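Local coordinates for protein methylmalonyl-CoA carboxyltransferase 12S subunit (PDB 1ON3) that catalyses transfer of the carboxyl group of methylmalonyl-CoA to the biotin of the 1.3S subunit, giving propanoyl-CoA and carboxylated biotin, as the hexameric core of transcarboxylase, at residues Asn267-Ile281 and Val292-Asp304. Sequence-based numbering, arbitrary orientation.
Sequences NPNNDVSPNTELRDI and VRDVIAKIVDWGD
Lys298 reaches from helix 293-299 into the loop and short helix of 267-281, and its chain reads as a series of contacts. CB lies 3.8 Å from Leu278 CD2, the two side chains running past each other in opposite directions. CD is pressed against Ile281 CD1 at 3.5 Å, closer than methyl and methylene carbons normally sit. CE touches both Ile281 CD1 and Glu277 CB. A bend at chi4 (-54°) then brings NZ into a long salt bridge with Glu277 OE1, 3.7 Å. Nearer the start of the helix Ile281 CG2 packs on Val295 CG2, while Leu278 CD1 meets Ile299 CG2. This layer belongs to the C-terminal half of a duplicated, crotonase-like carboxyltransferase, where helix 293-299 backs onto strands 316-323 and 326-333. Farther along, Trp302 NE1 donates in its ring plane to Asn267 O (2.8 Å). Asn269 covers a face of that indole, CB making a CH-pi contact with the six-membered ring and ND2 leading an amide turned 66° from the ring plane. Asn269 N donates a hydrogen bond to Asp301 OD1 (3.1 Å) from above the carboxylate plane. OD1 also accepts from Gly325 N, while OD2 takes Asn324 N and a salt bridge with Arg496; an alanine in place of Asp301 would probably leave Asn269 N without its acceptor and Arg496 without this carboxylate.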
loop_
_atom_site.group_PDB
_atom_site.type_symbol
_atom_site.label_atom_id
_atom_site.label_comp_id
_atom_site.label_asym_id
_atom_site.label_seq_id
_atom_site.Cartn_x
_atom_site.Cartn_y
_atom_site.Cartn_z
ATOM N N ASN E 267 -28.819 9.681 -20.747
ATOM C CA ASN E 267 -29.559 9.530 -22.009
ATOM C C ASN E 267 -28.739 8.867 -23.110
ATOM O O ASN E 267 -28.546 9.445 -24.174
ATOM C CB ASN E 267 -30.013 10.903 -22.506
ATOM C CG ASN E 267 -31.012 11.561 -21.576
ATOM O OD1 ASN E 267 -31.156 12.785 -21.569
ATOM N ND2 ASN E 267 -31.722 10.751 -20.796
ATOM N N PRO E 268 -28.285 7.630 -22.882
ATOM C CA PRO E 268 -27.476 6.898 -23.857
ATOM C C PRO E 268 -28.119 6.662 -25.211
ATOM O O PRO E 268 -29.270 6.227 -25.299
ATOM C CB PRO E 268 -27.177 5.576 -23.149
ATOM C CG PRO E 268 -27.369 5.893 -21.683
ATOM C CD PRO E 268 -28.555 6.798 -21.696
ATOM N N ASN E 269 -27.374 6.964 -26.268
ATOM C CA ASN E 269 -27.843 6.721 -27.626
ATOM C C ASN E 269 -26.918 5.584 -28.059
ATOM O O ASN E 269 -25.698 5.769 -28.145
ATOM C CB ASN E 269 -27.625 7.948 -28.512
ATOM C CG ASN E 269 -28.232 7.788 -29.888
ATOM O OD1 ASN E 269 -27.927 6.844 -30.606
ATOM N ND2 ASN E 269 -29.099 8.720 -30.265
ATOM N N ASN E 270 -27.476 4.404 -28.307
ATOM C CA ASN E 270 -26.628 3.278 -28.681
ATOM C C ASN E 270 -26.542 2.981 -30.165
ATOM O O ASN E 270 -25.895 2.017 -30.568
ATOM C CB ASN E 270 -27.048 2.024 -27.916
ATOM C CG ASN E 270 -26.938 2.203 -26.414
ATOM O OD1 ASN E 270 -25.858 2.482 -25.885
ATOM N ND2 ASN E 270 -28.059 2.050 -25.721
ATOM N N ASP E 271 -27.174 3.802 -30.987
ATOM C CA ASP E 271 -27.087 3.566 -32.416
ATOM C C ASP E 271 -25.741 4.068 -32.930
ATOM O O ASP E 271 -25.356 5.212 -32.681
ATOM C CB ASP E 271 -28.202 4.282 -33.173
ATOM C CG ASP E 271 -28.125 4.028 -34.670
ATOM O OD1 ASP E 271 -28.241 2.849 -35.074
ATOM O OD2 ASP E 271 -27.934 4.991 -35.441
ATOM N N VAL E 272 -25.030 3.205 -33.644
ATOM C CA VAL E 272 -23.739 3.570 -34.201
ATOM C C VAL E 272 -23.711 3.281 -35.698
ATOM O O VAL E 272 -22.646 3.083 -36.283
ATOM C CB VAL E 272 -22.582 2.812 -33.490
ATOM C CG1 VAL E 272 -22.433 3.326 -32.061
ATOM C CG2 VAL E 272 -22.860 1.318 -33.475
ATOM N N SER E 273 -24.892 3.281 -36.313
ATOM C CA SER E 273 -25.016 3.009 -37.741
ATOM C C SER E 273 -24.176 4.006 -38.527
ATOM O O SER E 273 -23.872 5.093 -38.038
ATOM C CB SER E 273 -26.483 3.096 -38.174
ATOM O OG SER E 273 -27.015 4.377 -37.906
ATOM N N PRO E 274 -23.776 3.640 -39.753
ATOM C CA PRO E 274 -22.958 4.537 -40.577
ATOM C C PRO E 274 -23.688 5.818 -40.943
ATOM O O PRO E 274 -24.914 5.835 -41.000
ATOM C CB PRO E 274 -22.657 3.690 -41.816
ATOM C CG PRO E 274 -22.671 2.282 -41.283
ATOM C CD PRO E 274 -23.890 2.308 -40.378
ATOM N N ASN E 275 -22.937 6.893 -41.156
ATOM C CA ASN E 275 -23.520 8.157 -41.580
ATOM C C ASN E 275 -22.630 8.656 -42.707
ATOM O O ASN E 275 -21.552 9.199 -42.468
ATOM C CB ASN E 275 -23.554 9.189 -40.452
ATOM C CG ASN E 275 -24.327 10.440 -40.847
ATOM O OD1 ASN E 275 -24.453 10.752 -42.029
ATOM N ND2 ASN E 275 -24.840 11.161 -39.861
ATOM N N THR E 276 -23.084 8.468 -43.938
ATOM C CA THR E 276 -22.316 8.860 -45.109
ATOM C C THR E 276 -22.055 10.352 -45.254
ATOM O O THR E 276 -21.163 10.747 -46.002
ATOM C CB THR E 276 -22.995 8.356 -46.391
ATOM O OG1 THR E 276 -24.296 8.945 -46.491
ATOM C CG2 THR E 276 -23.130 6.832 -46.352
ATOM N N GLU E 277 -22.821 11.183 -44.552
ATOM C CA GLU E 277 -22.622 12.621 -44.645
ATOM C C GLU E 277 -21.238 12.997 -44.142
ATOM O O GLU E 277 -20.685 14.010 -44.553
ATOM C CB GLU E 277 -23.676 13.383 -43.838
ATOM C CG GLU E 277 -25.101 13.172 -44.315
ATOM C CD GLU E 277 -26.099 14.034 -43.560
ATOM O OE1 GLU E 277 -26.159 15.253 -43.828
ATOM O OE2 GLU E 277 -26.816 13.493 -42.689
ATOM N N LEU E 278 -20.678 12.169 -43.264
ATOM C CA LEU E 278 -19.344 12.420 -42.717
ATOM C C LEU E 278 -18.261 12.379 -43.800
ATOM O O LEU E 278 -17.184 12.965 -43.640
ATOM C CB LEU E 278 -19.021 11.393 -41.638
ATOM C CG LEU E 278 -19.604 11.660 -40.249
ATOM C CD1 LEU E 278 -19.574 10.381 -39.402
ATOM C CD2 LEU E 278 -18.802 12.800 -39.589
ATOM N N ARG E 279 -18.539 11.683 -44.899
ATOM C CA ARG E 279 -17.569 11.601 -45.986
ATOM C C ARG E 279 -17.432 12.927 -46.705
ATOM O O ARG E 279 -16.444 13.161 -47.399
ATOM C CB ARG E 279 -18.001 10.572 -47.024
ATOM C CG ARG E 279 -18.054 9.148 -46.545
ATOM C CD ARG E 279 -18.677 8.284 -47.624
ATOM N NE ARG E 279 -18.841 6.905 -47.178
ATOM C CZ ARG E 279 -19.678 6.039 -47.738
ATOM N NH1 ARG E 279 -20.426 6.414 -48.767
ATOM N NH2 ARG E 279 -19.780 4.806 -47.260
ATOM N N ASP E 280 -18.415 13.806 -46.545
ATOM C CA ASP E 280 -18.373 15.068 -47.280
ATOM C C ASP E 280 -18.030 16.333 -46.515
ATOM O O ASP E 280 -17.871 17.396 -47.117
ATOM C CB ASP E 280 -19.707 15.259 -48.002
ATOM C CG ASP E 280 -20.124 14.022 -48.776
ATOM O OD1 ASP E 280 -19.297 13.514 -49.557
ATOM O OD2 ASP E 280 -21.271 13.559 -48.600
ATOM N N ILE E 281 -17.901 16.232 -45.202
ATOM C CA ILE E 281 -17.610 17.408 -44.399
ATOM C C ILE E 281 -16.201 17.939 -44.603
ATOM O O ILE E 281 -16.007 19.147 -44.735
ATOM C CB ILE E 281 -17.826 17.115 -42.905
ATOM C CG1 ILE E 281 -19.275 16.683 -42.673
ATOM C CG2 ILE E 281 -17.496 18.351 -42.086
ATOM C CD1 ILE E 281 -19.554 16.146 -41.272
ATOM N N VAL E 292 -14.944 21.909 -37.788
ATOM C CA VAL E 292 -14.796 20.571 -37.236
ATOM C C VAL E 292 -15.941 20.152 -36.311
ATOM O O VAL E 292 -16.129 18.969 -36.051
ATOM C CB VAL E 292 -13.429 20.432 -36.509
ATOM C CG1 VAL E 292 -13.430 21.220 -35.198
ATOM C CG2 VAL E 292 -13.109 18.964 -36.277
ATOM N N ARG E 293 -16.720 21.110 -35.820
ATOM C CA ARG E 293 -17.829 20.760 -34.945
ATOM C C ARG E 293 -18.928 20.071 -35.751
ATOM O O ARG E 293 -19.799 19.424 -35.185
ATOM C CB ARG E 293 -18.357 22.003 -34.222
ATOM C CG ARG E 293 -17.357 22.534 -33.175
ATOM C CD ARG E 293 -17.708 23.942 -32.720
ATOM N NE ARG E 293 -17.601 24.913 -33.814
ATOM C CZ ARG E 293 -17.541 26.231 -33.640
ATOM N NH1 ARG E 293 -17.571 26.745 -32.412
ATOM N NH2 ARG E 293 -17.463 27.039 -34.691
ATOM N N ASP E 294 -18.889 20.206 -37.075
ATOM C CA ASP E 294 -19.877 19.517 -37.903
ATOM C C ASP E 294 -19.562 18.025 -37.861
ATOM O O ASP E 294 -20.456 17.183 -37.965
ATOM C CB ASP E 294 -19.853 20.036 -39.349
ATOM C CG ASP E 294 -20.458 21.419 -39.472
ATOM O OD1 ASP E 294 -21.330 21.765 -38.648
ATOM O OD2 ASP E 294 -20.074 22.155 -40.391
ATOM N N VAL E 295 -18.283 17.694 -37.701
ATOM C CA VAL E 295 -17.885 16.300 -37.602
ATOM C C VAL E 295 -18.317 15.823 -36.218
ATOM O O VAL E 295 -18.916 14.757 -36.071
ATOM C CB VAL E 295 -16.362 16.125 -37.737
ATOM C CG1 VAL E 295 -15.987 14.678 -37.458
ATOM C CG2 VAL E 295 -15.907 16.544 -39.153
ATOM N N ILE E 296 -18.023 16.632 -35.204
ATOM C CA ILE E 296 -18.381 16.287 -33.832
ATOM C C ILE E 296 -19.876 16.017 -33.712
ATOM O O ILE E 296 -20.276 15.006 -33.150
ATOM C CB ILE E 296 -17.988 17.424 -32.838
ATOM C CG1 ILE E 296 -16.457 17.572 -32.805
ATOM C CG2 ILE E 296 -18.558 17.122 -31.429
ATOM C CD1 ILE E 296 -15.930 18.739 -31.931
ATOM N N ALA E 297 -20.696 16.924 -34.239
ATOM C CA ALA E 297 -22.147 16.781 -34.150
ATOM C C ALA E 297 -22.651 15.458 -34.704
ATOM O O ALA E 297 -23.613 14.885 -34.185
ATOM C CB ALA E 297 -22.836 17.933 -34.861
ATOM N N LYS E 298 -22.001 14.960 -35.750
ATOM C CA LYS E 298 -22.423 13.700 -36.351
ATOM C C LYS E 298 -21.901 12.447 -35.667
ATOM O O LYS E 298 -22.343 11.343 -35.989
ATOM C CB LYS E 298 -22.053 13.675 -37.836
ATOM C CG LYS E 298 -22.783 14.747 -38.625
ATOM C CD LYS E 298 -22.501 14.677 -40.113
ATOM C CE LYS E 298 -23.213 15.817 -40.834
ATOM N NZ LYS E 298 -24.674 15.850 -40.525
ATOM N N ILE E 299 -20.985 12.592 -34.715
ATOM C CA ILE E 299 -20.467 11.407 -34.055
ATOM C C ILE E 299 -20.835 11.263 -32.579
ATOM O O ILE E 299 -20.780 10.163 -32.034
ATOM C CB ILE E 299 -18.940 11.296 -34.209
ATOM C CG1 ILE E 299 -18.242 12.472 -33.537
ATOM C CG2 ILE E 299 -18.579 11.281 -35.697
ATOM C CD1 ILE E 299 -16.727 12.343 -33.534
ATOM N N VAL E 300 -21.222 12.355 -31.930
ATOM C CA VAL E 300 -21.589 12.278 -30.517
ATOM C C VAL E 300 -23.098 12.104 -30.354
ATOM O O VAL E 300 -23.873 12.476 -31.240
ATOM C CB VAL E 300 -21.123 13.547 -29.732
ATOM C CG1 VAL E 300 -19.634 13.744 -29.920
ATOM C CG2 VAL E 300 -21.873 14.781 -30.194
ATOM N N ASP E 301 -23.507 11.537 -29.217
ATOM C CA ASP E 301 -24.920 11.293 -28.934
ATOM C C ASP E 301 -25.801 12.511 -29.148
ATOM O O ASP E 301 -25.564 13.567 -28.573
ATOM C CB ASP E 301 -25.119 10.820 -27.484
ATOM C CG ASP E 301 -24.697 9.376 -27.257
ATOM O OD1 ASP E 301 -24.981 8.855 -26.149
ATOM O OD2 ASP E 301 -24.092 8.764 -28.166
ATOM N N TRP E 302 -26.835 12.357 -29.965
ATOM C CA TRP E 302 -27.781 13.443 -30.219
ATOM C C TRP E 302 -27.170 14.726 -30.790
ATOM O O TRP E 302 -27.851 15.752 -30.866
ATOM C CB TRP E 302 -28.518 13.798 -28.922
ATOM C CG TRP E 302 -28.823 12.618 -28.057
ATOM C CD1 TRP E 302 -28.238 12.297 -26.866
ATOM C CD2 TRP E 302 -29.801 11.604 -28.311
ATOM N NE1 TRP E 302 -28.793 11.144 -26.358
ATOM C CE2 TRP E 302 -29.754 10.697 -27.226
ATOM C CE3 TRP E 302 -30.712 11.375 -29.350
ATOM C CZ2 TRP E 302 -30.586 9.577 -27.151
ATOM C CZ3 TRP E 302 -31.542 10.258 -29.274
ATOM C CH2 TRP E 302 -31.471 9.377 -28.181
ATOM N N GLY E 303 -25.905 14.677 -31.194
ATOM C CA GLY E 303 -25.247 15.867 -31.722
ATOM C C GLY E 303 -25.006 16.895 -30.618
ATOM O O GLY E 303 -24.657 18.054 -30.880
ATOM N N ASP E 304 -25.171 16.458 -29.376
ATOM C CA ASP E 304 -25.023 17.335 -28.221
ATOM C C ASP E 304 -23.597 17.456 -27.691
ATOM O O ASP E 304 -22.890 16.466 -27.527
ATOM C CB ASP E 304 -25.950 16.849 -27.094
ATOM C CG ASP E 304 -25.907 17.738 -25.873
ATOM O OD1 ASP E 304 -25.423 17.283 -24.819
ATOM O OD2 ASP E 304 -26.350 18.898 -25.963
HETATM O O HOH W 1 -24.866 10.909 -37.175
#